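Long-range contacts in Alr3699 protein (Nostoc sp., PDB 4XSR), which is a two-domain protein of the GT-B glycosyltransferase fold, seen here with uridine-5'-diphosphate-glucose bound between its Rossmann-like halves: residues 101-106 and 123-128; 152-157 and 172-177. All coordinates share one frame; numbering follows the deposited sequence.

In the fold
Interactions 1 and 2 belong to two beta-alpha-beta units of the parallel sheet in the first Rossmann-like domain, with helix 137-150 leading from the first to the second and centres about 11 Å apart. They join where strand 122-126 runs beside strand 151-156: Leu126 N lies 2.8 Å from Ile155 O, and Tyr124 O lies 2.9 Å from Ile155 N, both probable hydrogen bonds. Ile155 CD1 also packs against Tyr101 OH at 3.4 Å. Just past the ends of these two middle strands, His127 from interaction 1 and Asn157 from interaction 2 converge on O6' of uridine-5'-diphosphate-glucose. From the second domain, Lys219, Glu294, Arg298 and Glu302 help complete the site.

Interaction 1: 101-106 and 123-128; sequences YANTQK and VYHLHD. With UPG (uridine-5'-diphosphate-glucose), chain J.
Ala102 pairs with the neighbouring strand through both of its backbone polar atoms: Ala102 N bonds to Val123 O at 2.7 Å, and Ala102 O receives the N of His125 at 2.8 Å. These bonds set strands 99-102 and 122-126 parallel, with Tyr101 beside Val123 and Ala102 beside Tyr124.

Side-chain hydrogen bonds extend the pairing. Tyr101 and His125 point the same way from one face of the sheet, rim to rim, and Tyr101 OH bonds to His125 ND1 at the imidazole edge, 2.7 Å away. His127 is gripped at both nitrogens. His127 NE2 donates to Asn103 OD1 (2.9 Å), which lies in the ring plane although the donor sits above the amide's carbonyl plane, and His127 ND1 bonds to O6' of uridine-5'-diphosphate-glucose at 2.8 Å. Two edge-on partners fix the rotation of the imidazole, and Asp13 bonds to ND2 of the same Asn103 and so helps position the amide. At the start of helix 105-118, a water links Gln105 N to Asp128 OD2, while Gln105 NE2 reaches Asp128 OD2 only weakly, at 3.4 Å.

Apolar contact centres on Tyr101, whose CG is anti to the backbone N (chi1 -165°). Val123 CG1 sits over one face of the Tyr101 ring in a CH-pi contact, 4.2 Å from its centroid and 18° off the normal.

The pair lies inside the sheet, between strands 9-13 and 151-156. Phe11, Ile28 of helix 20-29 and Ile155 pack around Tyr101, while Leu25 and Ala21 of the same helix touch Asn103 and His127.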
ATOM      1  N   TYR B 101     -13.082 -11.877   1.548  1.00 42.29           N
ATOM      2  CA  TYR B 101     -13.395 -12.456   0.233  1.00 40.84           C
ATOM      3  C   TYR B 101     -13.231 -11.373  -0.785  1.00 39.67           C
ATOM      4  O   TYR B 101     -14.058 -10.465  -0.874  1.00 41.88           O
ATOM      5  CB  TYR B 101     -14.837 -12.972   0.248  1.00 43.39           C
ATOM      6  CG  TYR B 101     -15.310 -13.924  -0.864  1.00 41.14           C
ATOM      7  CD1 TYR B 101     -15.497 -13.483  -2.173  1.00 38.96           C
ATOM      8  CD2 TYR B 101     -15.687 -15.226  -0.558  1.00 40.75           C
ATOM      9  CE1 TYR B 101     -15.994 -14.336  -3.151  1.00 40.81           C
ATOM     10  CE2 TYR B 101     -16.169 -16.088  -1.533  1.00 42.45           C
ATOM     11  CZ  TYR B 101     -16.319 -15.640  -2.828  1.00 43.45           C
ATOM     12  OH  TYR B 101     -16.793 -16.510  -3.797  1.00 44.99           O
ATOM     13  N   ALA B 102     -12.129 -11.430  -1.526  1.00 38.55           N
ATOM     14  CA  ALA B 102     -11.800 -10.388  -2.478  1.00 37.42           C
ATOM     15  C   ALA B 102     -12.371 -10.745  -3.847  1.00 41.20           C
ATOM     16  O   ALA B 102     -12.096 -11.818  -4.356  1.00 36.86           O
ATOM     17  CB  ALA B 102     -10.286 -10.223  -2.565  1.00 37.49           C
ATOM     18  N   ASN B 103     -13.111  -9.810  -4.446  1.00 44.77           N
ATOM     19  CA  ASN B 103     -13.819 -10.029  -5.695  1.00 42.79           C
ATOM     20  C   ASN B 103     -13.260  -9.323  -6.921  1.00 43.12           C
ATOM     21  O   ASN B 103     -13.743  -9.562  -8.026  1.00 42.56           O
ATOM     22  CB  ASN B 103     -15.269  -9.610  -5.505  1.00 44.36           C
ATOM     23  CG  ASN B 103     -16.209 -10.361  -6.421  1.00 44.53           C
ATOM     24  OD1 ASN B 103     -16.291 -11.578  -6.355  1.00 44.13           O
ATOM     25  ND2 ASN B 103     -16.921  -9.639  -7.280  1.00 41.32           N
ATOM     26  N   THR B 104     -12.280  -8.436  -6.735  1.00 38.79           N
ATOM     27  CA  THR B 104     -11.635  -7.745  -7.837  1.00 38.13           C
ATOM     28  C   THR B 104     -10.143  -7.624  -7.543  1.00 39.80           C
ATOM     29  O   THR B 104      -9.683  -7.974  -6.456  1.00 35.94           O
ATOM     30  CB  THR B 104     -12.216  -6.323  -8.050  1.00 43.39           C
ATOM     31  OG1 THR B 104     -11.775  -5.456  -6.991  1.00 42.11           O
ATOM     32  CG2 THR B 104     -13.764  -6.333  -8.060  1.00 42.01           C
ATOM     33  N   GLN B 105      -9.386  -7.145  -8.518  1.00 38.43           N
ATOM     34  CA  GLN B 105      -7.939  -7.077  -8.372  1.00 43.07           C
ATOM     35  C   GLN B 105      -7.482  -6.123  -7.247  1.00 46.05           C
ATOM     36  O   GLN B 105      -6.682  -6.519  -6.399  1.00 44.45           O
ATOM     37  CB  GLN B 105      -7.282  -6.658  -9.698  1.00 43.12           C
ATOM     38  CG  GLN B 105      -7.076  -7.810 -10.643  1.00 44.06           C
ATOM     39  CD  GLN B 105      -6.411  -7.374 -11.914  1.00 46.32           C
ATOM     40  OE1 GLN B 105      -5.448  -6.607 -11.887  1.00 55.56           O
ATOM     41  NE2 GLN B 105      -6.914  -7.861 -13.049  1.00 50.38           N
ATOM     42  N   LYS B 106      -7.981  -4.883  -7.253  1.00 45.72           N
ATOM     43  CA  LYS B 106      -7.613  -3.916  -6.215  1.00 45.22           C
ATOM     44  C   LYS B 106      -8.060  -4.401  -4.862  1.00 43.61           C
ATOM     45  O   LYS B 106      -7.373  -4.155  -3.834  1.00 41.23           O
ATOM     46  CB  LYS B 106      -8.155  -2.516  -6.478  1.00 47.98           C
ATOM     47  CG  LYS B 106      -7.502  -1.842  -7.658  1.00 56.49           C
ATOM     48  CD  LYS B 106      -7.872  -0.367  -7.762  1.00 67.88           C
ATOM     49  CE  LYS B 106      -7.715   0.132  -9.209  1.00 80.76           C
ATOM     50  NZ  LYS B 106      -8.450   1.404  -9.489  1.00 86.94           N
ATOM     51  N   VAL B 123      -9.908 -15.268   0.569  1.00 45.71           N
ATOM     52  CA  VAL B 123     -10.328 -15.894  -0.683  1.00 41.30           C
ATOM     53  C   VAL B 123     -10.302 -14.881  -1.797  1.00 35.78           C
ATOM     54  O   VAL B 123     -10.714 -13.757  -1.626  1.00 37.83           O
ATOM     55  CB  VAL B 123     -11.752 -16.486  -0.561  1.00 44.01           C
ATOM     56  CG1 VAL B 123     -12.255 -16.954  -1.911  1.00 45.21           C
ATOM     57  CG2 VAL B 123     -11.782 -17.654   0.430  1.00 40.85           C
ATOM     58  N   TYR B 124      -9.830 -15.296  -2.956  1.00 35.78           N
ATOM     59  CA  TYR B 124      -9.838 -14.467  -4.140  1.00 36.09           C
ATOM     60  C   TYR B 124     -10.805 -15.085  -5.176  1.00 39.71           C
ATOM     61  O   TYR B 124     -10.627 -16.227  -5.590  1.00 37.72           O
ATOM     62  CB  TYR B 124      -8.432 -14.438  -4.739  1.00 35.91           C
ATOM     63  CG  TYR B 124      -8.251 -13.615  -6.019  1.00 36.85           C
ATOM     64  CD1 TYR B 124      -8.924 -12.404  -6.232  1.00 38.70           C
ATOM     65  CD2 TYR B 124      -7.348 -14.015  -6.970  1.00 37.53           C
ATOM     66  CE1 TYR B 124      -8.714 -11.659  -7.406  1.00 37.78           C
ATOM     67  CE2 TYR B 124      -7.142 -13.287  -8.134  1.00 36.37           C
ATOM     68  CZ  TYR B 124      -7.812 -12.120  -8.342  1.00 34.54           C
ATOM     69  OH  TYR B 124      -7.528 -11.425  -9.478  1.00 33.55           O
ATOM     70  N   HIS B 125     -11.811 -14.317  -5.598  1.00 41.53           N
ATOM     71  CA  HIS B 125     -12.754 -14.761  -6.603  1.00 37.76           C
ATOM     72  C   HIS B 125     -12.349 -14.059  -7.860  1.00 38.32           C
ATOM     73  O   HIS B 125     -12.404 -12.837  -7.944  1.00 37.82           O
ATOM     74  CB  HIS B 125     -14.181 -14.438  -6.231  1.00 41.34           C
ATOM     75  CG  HIS B 125     -15.197 -15.221  -7.016  1.00 44.39           C
ATOM     76  ND1 HIS B 125     -16.228 -15.922  -6.415  1.00 41.84           N
ATOM     77  CD2 HIS B 125     -15.313 -15.438  -8.351  1.00 40.64           C
ATOM     78  CE1 HIS B 125     -16.937 -16.530  -7.351  1.00 42.85           C
ATOM     79  NE2 HIS B 125     -16.407 -16.250  -8.532  1.00 42.58           N
ATOM     80  N   LEU B 126     -11.937 -14.863  -8.839  1.00 35.73           N
ATOM     81  CA  LEU B 126     -11.254 -14.401  -9.997  1.00 34.40           C
ATOM     82  C   LEU B 126     -12.260 -14.375 -11.144  1.00 37.19           C
ATOM     83  O   LEU B 126     -12.725 -15.429 -11.601  1.00 32.83           O
ATOM     84  CB  LEU B 126     -10.117 -15.350 -10.263  1.00 33.36           C
ATOM     85  CG  LEU B 126      -9.328 -15.141 -11.524  1.00 37.73           C
ATOM     86  CD1 LEU B 126      -8.729 -13.753 -11.610  1.00 36.25           C
ATOM     87  CD2 LEU B 126      -8.240 -16.203 -11.601  1.00 39.53           C
ATOM     88  N   HIS B 127     -12.635 -13.160 -11.546  1.00 36.04           N
ATOM     89  CA  HIS B 127     -13.607 -12.922 -12.610  1.00 36.30           C
ATOM     90  C   HIS B 127     -12.910 -12.499 -13.873  1.00 36.39           C
ATOM     91  O   HIS B 127     -13.551 -12.264 -14.871  1.00 39.56           O
ATOM     92  CB  HIS B 127     -14.601 -11.814 -12.204  1.00 35.67           C
ATOM     93  CG  HIS B 127     -15.466 -12.174 -11.039  1.00 35.67           C
ATOM     94  ND1 HIS B 127     -16.580 -12.982 -11.160  1.00 37.36           N
ATOM     95  CD2 HIS B 127     -15.401 -11.823  -9.737  1.00 37.29           C
ATOM     96  CE1 HIS B 127     -17.158 -13.122  -9.979  1.00 36.30           C
ATOM     97  NE2 HIS B 127     -16.454 -12.433  -9.097  1.00 39.99           N
ATOM     98  N   ASP B 128     -11.592 -12.356 -13.822  1.00 39.56           N
ATOM     99  CA  ASP B 128     -10.818 -11.922 -14.971  1.00 38.32           C
ATOM    100  C   ASP B 128      -9.986 -13.041 -15.588  1.00 38.61           C
ATOM    101  O   ASP B 128      -9.715 -14.078 -14.972  1.00 35.04           O
ATOM    102  CB  ASP B 128      -9.864 -10.796 -14.564  1.00 41.71           C
ATOM    103  CG  ASP B 128     -10.577  -9.573 -13.988  1.00 46.93           C
ATOM    104  OD1 ASP B 128     -11.617  -9.157 -14.566  1.00 46.15           O
ATOM    105  OD2 ASP B 128     -10.063  -9.016 -12.966  1.00 47.17           O
TER
HETATM  106  N1  UPG J 405     -26.275  -5.830 -17.616  1.00 35.57           N
HETATM  107  C2  UPG J 405     -27.247  -5.014 -17.022  1.00 33.38           C
HETATM  108  N3  UPG J 405     -27.624  -3.910 -17.653  1.00 33.45           N
HETATM  109  C4  UPG J 405     -27.116  -3.563 -18.833  1.00 38.23           C
HETATM  110  C5  UPG J 405     -26.164  -4.377 -19.457  1.00 36.42           C
HETATM  111  C6  UPG J 405     -25.745  -5.515 -18.806  1.00 34.62           C
HETATM  112  O2  UPG J 405     -27.764  -5.288 -15.900  1.00 36.68           O
HETATM  113  O4  UPG J 405     -27.512  -2.499 -19.388  1.00 37.87           O
HETATM  114  C1C UPG J 405     -25.821  -7.044 -16.949  1.00 38.78           C
HETATM  115  C2C UPG J 405     -26.029  -8.309 -17.773  1.00 40.23           C
HETATM  116  O2C UPG J 405     -27.374  -8.803 -17.598  1.00 38.52           O
HETATM  117  C3C UPG J 405     -24.919  -9.178 -17.186  1.00 39.40           C
HETATM  118  C4C UPG J 405     -23.791  -8.196 -16.806  1.00 40.33           C
HETATM  119  O4C UPG J 405     -24.404  -6.922 -16.780  1.00 40.85           O
HETATM  120  O3C UPG J 405     -25.419  -9.811 -16.005  1.00 35.14           O
HETATM  121  C5C UPG J 405     -22.600  -8.120 -17.770  1.00 38.43           C
HETATM  122  O5C UPG J 405     -21.918  -9.361 -17.594  1.00 39.25           O
HETATM  123  PA  UPG J 405     -20.512  -9.699 -18.247  1.00 36.74           P
HETATM  124  O1A UPG J 405     -20.318 -11.171 -18.073  1.00 36.81           O
HETATM  125  O2A UPG J 405     -20.301  -9.010 -19.548  1.00 34.12           O
HETATM  126  O3A UPG J 405     -19.609  -9.020 -17.037  1.00 41.16           O
HETATM  127  PB  UPG J 405     -18.173  -8.252 -17.104  1.00 37.02           P
HETATM  128  O1B UPG J 405     -18.525  -6.860 -16.728  1.00 43.59           O
HETATM  129  O2B UPG J 405     -17.422  -8.405 -18.369  1.00 34.67           O
HETATM  130  O3B UPG J 405     -17.543  -8.975 -15.796  1.00 36.22           O
HETATM  131  C1' UPG J 405     -16.510  -9.958 -15.587  1.00 34.18           C
HETATM  132  C2' UPG J 405     -16.031 -10.779 -16.762  1.00 34.02           C
HETATM  133  C3' UPG J 405     -17.160 -11.640 -17.384  1.00 34.87           C
HETATM  134  C4' UPG J 405     -17.772 -12.534 -16.300  1.00 34.54           C
HETATM  135  C5' UPG J 405     -18.071 -11.690 -15.074  1.00 33.26           C
HETATM  136  C6' UPG J 405     -18.610 -12.462 -13.909  1.00 32.63           C
HETATM  137  O2' UPG J 405     -15.308  -9.949 -17.673  1.00 36.31           O
HETATM  138  O3' UPG J 405     -16.595 -12.449 -18.433  1.00 33.22           O
HETATM  139  O4' UPG J 405     -19.009 -13.138 -16.709  1.00 33.51           O
HETATM  140  O5' UPG J 405     -16.933 -10.957 -14.633  1.00 35.90           O
HETATM  141  O6' UPG J 405     -17.788 -13.570 -13.612  1.00 35.73           O
HETATM  142  O   HOH W   1     -10.448  -7.085 -11.117  1.00 38.75           O

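Interaction 2: 152-157 and 172-177; sequences SLVIAN and AELTKV. With UPG (uridine-5'-diphosphate-glucose), chain J.
The side chain of Leu174 packs along the start of strand 151-156, with its CB 4.0 Å from Val154 CG2 and its CD2 3.8 Å from Ser152 O, at the exposed margin of the contact. Packing is tight on this side of the sheet, where Phe165 of helix 159-167 covers both Val154 and Thr175. Val154 CG2 reaches Leu174 because it lies beside its own backbone N. Thr175 OG1 donates to Ala172 O at 2.7 Å in the carbonyl plane; Thr175 N shares that acceptor, and Gln162 is a second partner of the hydroxyl.

Three backbone bonds join the two short strands, which run parallel with a signed crossing angle of -27°. Val154 uses both its backbone N, bonded to Leu174 O at 2.8 Å, and its backbone O, which accepts from Lys176 N at 3.1 Å. Ala156 N then bonds to Lys176 O, also at 2.8 Å. Leu174 closes a 3-10 segment, which is consistent with the donor standing 43° out of its carbonyl plane, whereas the later two are tilted far less.

The loose side is at Lys176, whose chain leads away from the pair into solvent, while Ile155 on the same face stays buried. Lys176 CB still comes within 4.3 Å of Leu153 CD1, and Thr380 of helix 370-382 touches both residues.

Beyond the strand, Asn157 turns to the ligand: Asn157 ND2 donates to O6' of uridine-5'-diphosphate-glucose at 2.9 Å, nearly straight at 171°, while Ser161 holds OD1 and so orients the amide. Strand 151-156, helix 159-167 and strand 175-177 form a beta-alpha-beta crossover at the sheet edge of a Rossmann-like domain, whose strand ends face the interdomain cleft, as in GT-B proteins.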
ATOM      1  N   SER B 152      -5.911 -18.375   0.489  1.00 42.35           N
ATOM      2  CA  SER B 152      -6.080 -19.798   0.790  1.00 45.33           C
ATOM      3  C   SER B 152      -6.822 -20.511  -0.337  1.00 47.51           C
ATOM      4  O   SER B 152      -6.856 -21.738  -0.378  1.00 46.30           O
ATOM      5  CB  SER B 152      -6.913 -19.991   2.052  1.00 47.24           C
ATOM      6  OG  SER B 152      -6.495 -19.114   3.067  1.00 51.15           O
ATOM      7  N   LEU B 153      -7.451 -19.738  -1.223  1.00 47.61           N
ATOM      8  CA  LEU B 153      -8.248 -20.291  -2.297  1.00 46.08           C
ATOM      9  C   LEU B 153      -8.498 -19.239  -3.350  1.00 42.51           C
ATOM     10  O   LEU B 153      -8.743 -18.075  -3.032  1.00 38.54           O
ATOM     11  CB  LEU B 153      -9.578 -20.739  -1.726  1.00 51.37           C
ATOM     12  CG  LEU B 153     -10.649 -21.162  -2.729  1.00 59.12           C
ATOM     13  CD1 LEU B 153     -10.431 -22.588  -3.239  1.00 58.38           C
ATOM     14  CD2 LEU B 153     -12.009 -21.030  -2.064  1.00 60.44           C
ATOM     15  N   VAL B 154      -8.384 -19.664  -4.602  1.00 42.00           N
ATOM     16  CA  VAL B 154      -8.741 -18.877  -5.773  1.00 41.67           C
ATOM     17  C   VAL B 154      -9.932 -19.539  -6.502  1.00 43.33           C
ATOM     18  O   VAL B 154      -9.773 -20.583  -7.147  1.00 38.17           O
ATOM     19  CB  VAL B 154      -7.573 -18.765  -6.742  1.00 42.69           C
ATOM     20  CG1 VAL B 154      -7.971 -17.924  -7.963  1.00 41.79           C
ATOM     21  CG2 VAL B 154      -6.361 -18.157  -6.028  1.00 43.43           C
ATOM     22  N   ILE B 155     -11.123 -18.954  -6.352  1.00 42.62           N
ATOM     23  CA  ILE B 155     -12.315 -19.434  -7.037  1.00 39.96           C
ATOM     24  C   ILE B 155     -12.297 -18.770  -8.384  1.00 36.19           C
ATOM     25  O   ILE B 155     -12.376 -17.573  -8.452  1.00 41.60           O
ATOM     26  CB  ILE B 155     -13.595 -19.023  -6.302  1.00 40.26           C
ATOM     27  CG1 ILE B 155     -13.702 -19.760  -5.004  1.00 37.60           C
ATOM     28  CG2 ILE B 155     -14.837 -19.363  -7.122  1.00 45.03           C
ATOM     29  CD1 ILE B 155     -14.769 -19.182  -4.108  1.00 40.24           C
ATOM     30  N   ALA B 156     -12.144 -19.534  -9.450  1.00 34.16           N
ATOM     31  CA  ALA B 156     -12.199 -18.964 -10.802  1.00 35.28           C
ATOM     32  C   ALA B 156     -13.602 -19.152 -11.437  1.00 37.19           C
ATOM     33  O   ALA B 156     -14.281 -20.144 -11.153  1.00 36.74           O
ATOM     34  CB  ALA B 156     -11.167 -19.605 -11.685  1.00 35.10           C
ATOM     35  N   ASN B 157     -13.991 -18.226 -12.313  1.00 35.18           N
ATOM     36  CA  ASN B 157     -15.346 -18.225 -12.847  1.00 41.61           C
ATOM     37  C   ASN B 157     -15.495 -19.189 -14.028  1.00 43.59           C
ATOM     38  O   ASN B 157     -16.598 -19.488 -14.446  1.00 44.29           O
ATOM     39  CB  ASN B 157     -15.835 -16.811 -13.193  1.00 39.45           C
ATOM     40  CG  ASN B 157     -14.986 -16.101 -14.229  1.00 37.41           C
ATOM     41  OD1 ASN B 157     -13.979 -16.621 -14.713  1.00 37.69           O
ATOM     42  ND2 ASN B 157     -15.417 -14.875 -14.597  1.00 36.24           N
ATOM     43  N   ALA B 172      -1.744 -23.614  -9.286  1.00 44.32           N
ATOM     44  CA  ALA B 172      -2.859 -24.462  -9.681  1.00 41.26           C
ATOM     45  C   ALA B 172      -3.613 -25.022  -8.516  1.00 43.07           C
ATOM     46  O   ALA B 172      -4.846 -25.057  -8.544  1.00 43.86           O
ATOM     47  CB  ALA B 172      -2.382 -25.587 -10.572  1.00 42.72           C
ATOM     48  N   GLU B 173      -2.898 -25.431  -7.478  1.00 42.80           N
ATOM     49  CA  GLU B 173      -3.535 -26.127  -6.351  1.00 44.61           C
ATOM     50  C   GLU B 173      -4.407 -25.195  -5.511  1.00 45.10           C
ATOM     51  O   GLU B 173      -5.140 -25.649  -4.637  1.00 42.88           O
ATOM     52  CB  GLU B 173      -2.495 -26.864  -5.459  1.00 51.39           C
ATOM     53  CG  GLU B 173      -1.416 -26.005  -4.765  1.00 55.23           C
ATOM     54  CD  GLU B 173      -0.245 -25.564  -5.681  1.00 65.88           C
ATOM     55  OE1 GLU B 173       0.632 -24.795  -5.178  1.00 69.29           O
ATOM     56  OE2 GLU B 173      -0.190 -25.960  -6.891  1.00 60.74           O
ATOM     57  N   LEU B 174      -4.318 -23.888  -5.746  1.00 46.00           N
ATOM     58  CA  LEU B 174      -5.229 -22.949  -5.073  1.00 47.26           C
ATOM     59  C   LEU B 174      -6.615 -22.828  -5.750  1.00 45.68           C
ATOM     60  O   LEU B 174      -7.562 -22.300  -5.155  1.00 41.14           O
ATOM     61  CB  LEU B 174      -4.578 -21.568  -5.015  1.00 47.91           C
ATOM     62  CG  LEU B 174      -3.392 -21.449  -4.049  1.00 49.19           C
ATOM     63  CD1 LEU B 174      -2.845 -20.041  -4.145  1.00 49.88           C
ATOM     64  CD2 LEU B 174      -3.817 -21.770  -2.618  1.00 48.81           C
ATOM     65  N   THR B 175      -6.715 -23.328  -6.983  1.00 45.87           N
ATOM     66  CA  THR B 175      -7.862 -23.047  -7.854  1.00 45.15           C
ATOM     67  C   THR B 175      -8.966 -24.097  -7.767  1.00 43.82           C
ATOM     68  O   THR B 175      -8.711 -25.286  -7.598  1.00 46.97           O
ATOM     69  CB  THR B 175      -7.449 -22.831  -9.325  1.00 38.08           C
ATOM     70  OG1 THR B 175      -6.963 -24.045  -9.879  1.00 37.49           O
ATOM     71  CG2 THR B 175      -6.339 -21.813  -9.432  1.00 38.69           C
ATOM     72  N   LYS B 176     -10.189 -23.585  -7.811  1.00 47.61           N
ATOM     73  CA  LYS B 176     -11.424 -24.328  -7.991  1.00 46.96           C
ATOM     74  C   LYS B 176     -12.297 -23.481  -8.934  1.00 46.83           C
ATOM     75  O   LYS B 176     -12.420 -22.260  -8.756  1.00 41.17           O
ATOM     76  CB  LYS B 176     -12.141 -24.476  -6.665  1.00 50.35           C
ATOM     77  CG  LYS B 176     -13.289 -25.459  -6.718  1.00 57.91           C
ATOM     78  CD  LYS B 176     -13.975 -25.533  -5.364  1.00 64.66           C
ATOM     79  CE  LYS B 176     -15.223 -26.410  -5.367  1.00 68.64           C
ATOM     80  NZ  LYS B 176     -15.047 -27.647  -6.170  1.00 73.97           N
ATOM     81  N   VAL B 177     -12.894 -24.123  -9.931  1.00 47.55           N
ATOM     82  CA  VAL B 177     -13.809 -23.436 -10.837  1.00 41.24           C
ATOM     83  C   VAL B 177     -15.227 -23.516 -10.315  1.00 41.01           C
ATOM     84  O   VAL B 177     -15.726 -24.586  -9.982  1.00 40.53           O
ATOM     85  CB  VAL B 177     -13.764 -24.038 -12.226  1.00 38.50           C
ATOM     86  CG1 VAL B 177     -14.814 -23.379 -13.096  1.00 42.06           C
ATOM     87  CG2 VAL B 177     -12.394 -23.798 -12.849  1.00 38.48           C
TER
HETATM   88  N1  UPG J 405     -26.275  -5.830 -17.616  1.00 35.57           N
HETATM   89  C2  UPG J 405     -27.247  -5.014 -17.022  1.00 33.38           C
HETATM   90  N3  UPG J 405     -27.624  -3.910 -17.653  1.00 33.45           N
HETATM   91  C4  UPG J 405     -27.116  -3.563 -18.833  1.00 38.23           C
HETATM   92  C5  UPG J 405     -26.164  -4.377 -19.457  1.00 36.42           C
HETATM   93  C6  UPG J 405     -25.745  -5.515 -18.806  1.00 34.62           C
HETATM   94  O2  UPG J 405     -27.764  -5.288 -15.900  1.00 36.68           O
HETATM   95  O4  UPG J 405     -27.512  -2.499 -19.388  1.00 37.87           O
HETATM   96  C1C UPG J 405     -25.821  -7.044 -16.949  1.00 38.78           C
HETATM   97  C2C UPG J 405     -26.029  -8.309 -17.773  1.00 40.23           C
HETATM   98  O2C UPG J 405     -27.374  -8.803 -17.598  1.00 38.52           O
HETATM   99  C3C UPG J 405     -24.919  -9.178 -17.186  1.00 39.40           C
HETATM  100  C4C UPG J 405     -23.791  -8.196 -16.806  1.00 40.33           C
HETATM  101  O4C UPG J 405     -24.404  -6.922 -16.780  1.00 40.85           O
HETATM  102  O3C UPG J 405     -25.419  -9.811 -16.005  1.00 35.14           O
HETATM  103  C5C UPG J 405     -22.600  -8.120 -17.770  1.00 38.43           C
HETATM  104  O5C UPG J 405     -21.918  -9.361 -17.594  1.00 39.25           O
HETATM  105  PA  UPG J 405     -20.512  -9.699 -18.247  1.00 36.74           P
HETATM  106  O1A UPG J 405     -20.318 -11.171 -18.073  1.00 36.81           O
HETATM  107  O2A UPG J 405     -20.301  -9.010 -19.548  1.00 34.12           O
HETATM  108  O3A UPG J 405     -19.609  -9.020 -17.037  1.00 41.16           O
HETATM  109  PB  UPG J 405     -18.173  -8.252 -17.104  1.00 37.02           P
HETATM  110  O1B UPG J 405     -18.525  -6.860 -16.728  1.00 43.59           O
HETATM  111  O2B UPG J 405     -17.422  -8.405 -18.369  1.00 34.67           O
HETATM  112  O3B UPG J 405     -17.543  -8.975 -15.796  1.00 36.22           O
HETATM  113  C1' UPG J 405     -16.510  -9.958 -15.587  1.00 34.18           C
HETATM  114  C2' UPG J 405     -16.031 -10.779 -16.762  1.00 34.02           C
HETATM  115  C3' UPG J 405     -17.160 -11.640 -17.384  1.00 34.87           C
HETATM  116  C4' UPG J 405     -17.772 -12.534 -16.300  1.00 34.54           C
HETATM  117  C5' UPG J 405     -18.071 -11.690 -15.074  1.00 33.26           C
HETATM  118  C6' UPG J 405     -18.610 -12.462 -13.909  1.00 32.63           C
HETATM  119  O2' UPG J 405     -15.308  -9.949 -17.673  1.00 36.31           O
HETATM  120  O3' UPG J 405     -16.595 -12.449 -18.433  1.00 33.22           O
HETATM  121  O4' UPG J 405     -19.009 -13.138 -16.709  1.00 33.51           O
HETATM  122  O5' UPG J 405     -16.933 -10.957 -14.633  1.00 35.90           O
HETATM  123  O6' UPG J 405     -17.788 -13.570 -13.612  1.00 35.73           O